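Local coordinates for chain length determinant protein (Shigella flexneri, PDB 4ZM5), which probably regulates the chain length of the O-antigen polysaccharide of lipopolysaccharide, as a membrane-anchored polysaccharide antigen chain regulator, at residues B[150-153]-B[154-158]. The protein carries 1 engineered substitution. Sequence-based numbering, arbitrary orientation.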
loop_
_atom_site.group_PDB
_atom_site.type_symbol
_atom_site.label_atom_id
_atom_site.label_comp_id
_atom_site.label_asym_id
_atom_site.label_seq_id
_atom_site.Cartn_x
_atom_site.Cartn_y
_atom_site.Cartn_z
ATOM N N ILE B 150 -27.335 -6.165 -31.534
ATOM C CA ILE B 150 -27.404 -7.292 -32.482
ATOM C C ILE B 150 -28.879 -7.671 -32.672
ATOM O O ILE B 150 -29.295 -7.891 -33.812
ATOM C CB ILE B 150 -26.501 -8.495 -32.035
ATOM C CG1 ILE B 150 -25.006 -8.078 -32.008
ATOM C CG2 ILE B 150 -26.696 -9.732 -32.915
ATOM C CD1 ILE B 150 -24.065 -8.986 -31.197
ATOM N N GLN B 151 -29.681 -7.693 -31.578
ATOM C CA GLN B 151 -31.116 -8.013 -31.656
ATOM C C GLN B 151 -31.870 -6.987 -32.506
ATOM O O GLN B 151 -32.758 -7.358 -33.279
ATOM C CB GLN B 151 -31.750 -8.108 -30.251
ATOM C CG GLN B 151 -31.559 -9.466 -29.590
ATOM C CD GLN B 151 -31.989 -9.533 -28.139
ATOM O OE1 GLN B 151 -31.829 -8.588 -27.353
ATOM N NE2 GLN B 151 -32.474 -10.697 -27.734
ATOM N N GLU B 152 -31.506 -5.711 -32.369
ATOM C CA GLU B 152 -32.119 -4.628 -33.128
ATOM C C GLU B 152 -31.739 -4.709 -34.600
ATOM O O GLU B 152 -32.615 -4.585 -35.452
ATOM C CB GLU B 152 -31.744 -3.256 -32.547
ATOM C CG GLU B 152 -32.473 -2.954 -31.254
ATOM C CD GLU B 152 -33.975 -3.185 -31.248
ATOM O OE1 GLU B 152 -34.692 -2.504 -32.018
ATOM O OE2 GLU B 152 -34.434 -4.036 -30.450
ATOM N N ALA B 153 -30.459 -4.981 -34.882
ATOM C CA ALA B 153 -29.903 -5.117 -36.223
ATOM C C ALA B 153 -30.514 -6.296 -36.972
ATOM O O ALA B 153 -30.673 -6.244 -38.193
ATOM C CB ALA B 153 -28.392 -5.274 -36.145
ATOM N N LEU B 154 -30.883 -7.350 -36.243
ATOM C CA LEU B 154 -31.513 -8.531 -36.829
ATOM C C LEU B 154 -32.897 -8.165 -37.362
ATOM O O LEU B 154 -33.302 -8.693 -38.398
ATOM C CB LEU B 154 -31.584 -9.672 -35.797
ATOM C CG LEU B 154 -32.337 -10.958 -36.195
ATOM C CD1 LEU B 154 -31.691 -11.641 -37.381
ATOM C CD2 LEU B 154 -32.368 -11.898 -35.067
ATOM N N GLN B 155 -33.602 -7.225 -36.690
ATOM C CA GLN B 155 -34.917 -6.760 -37.172
ATOM C C GLN B 155 -34.738 -6.003 -38.506
ATOM O O GLN B 155 -35.529 -6.216 -39.427
ATOM C CB GLN B 155 -35.614 -5.864 -36.135
ATOM C CG GLN B 155 -35.941 -6.550 -34.810
ATOM C CD GLN B 155 -36.478 -5.581 -33.760
ATOM O OE1 GLN B 155 -35.922 -4.502 -33.519
ATOM N NE2 GLN B 155 -37.554 -5.960 -33.082
ATOM N N TYR B 156 -33.649 -5.169 -38.626
ATOM C CA TYR B 156 -33.344 -4.411 -39.848
ATOM C C TYR B 156 -32.947 -5.355 -41.000
ATOM O O TYR B 156 -33.353 -5.134 -42.152
ATOM C CB TYR B 156 -32.224 -3.348 -39.645
ATOM C CG TYR B 156 -32.217 -2.552 -38.358
ATOM C CD1 TYR B 156 -33.407 -2.195 -37.722
ATOM C CD2 TYR B 156 -31.025 -2.052 -37.834
ATOM C CE1 TYR B 156 -33.403 -1.449 -36.547
ATOM C CE2 TYR B 156 -31.010 -1.295 -36.665
ATOM C CZ TYR B 156 -32.202 -0.994 -36.026
ATOM O OH TYR B 156 -32.186 -0.241 -34.883
ATOM N N ALA B 157 -32.113 -6.384 -40.686
ATOM C CA ALA B 157 -31.633 -7.375 -41.658
ATOM C C ALA B 157 -32.798 -8.171 -42.235
ATOM O O ALA B 157 -32.814 -8.441 -43.432
ATOM C CB ALA B 157 -30.629 -8.313 -41.006
ATOM N N ASN B 158 -33.794 -8.506 -41.393
ATOM C CA ASN B 158 -34.985 -9.234 -41.827
ATOM C C ASN B 158 -35.893 -8.360 -42.688
ATOM O O ASN B 158 -36.467 -8.874 -43.635
ATOM C CB ASN B 158 -35.770 -9.771 -40.625
ATOM C CG ASN B 158 -35.145 -10.958 -39.934
ATOM O OD1 ASN B 158 -34.390 -11.753 -40.518
ATOM N ND2 ASN B 158 -35.511 -11.150 -38.686
HETATM O O HOH W 1 -33.892 -0.217 -33.157
#
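Glu152 and Tyr156 meet one helical turn apart, an i to i+4 contact near the C-terminal end of the long helix 91-159, its centre about 50 Å from the centre of the chain. A long helix reaching far from the membrane-proximal base is a feature of Wzz chain-length regulators, and this contact lies near its far end, at a subunit interface. The alpha-helical i to i+4 bonding is seen in Leu154 N donating to Ile150 O at 3.0 Å and in Ala157 N donating to Ala153 O at 2.9 Å, the latter with an N-H...O angle of 158°. Between them the hydrogen bonding is slacker: the two bonds to Glu152 O, from Tyr156 N and Gln155 N, are both weak.

The Glu152 chain bends at chi2 (-48°), and its carboxylate lies beside the Gln155 side chain. Thr195 of the second subunit hydrogen-bonds Glu152 OE1, and Ser188 of that subunit packs on Tyr156. Leu154 packs on Ser183, Glu187 and Ile190 of helix 183-191 in the same chain.

The tyrosine ring folds back along the helix, with CG anti to its own carbonyl carbon (chi1 -40°). Tyr156 OH reaches Glu152 CB at 3.8 Å. One ring face therefore lies over the preceding turn, where Glu152 O sits 3.3 Å above the Tyr156 ring plane, over its centre.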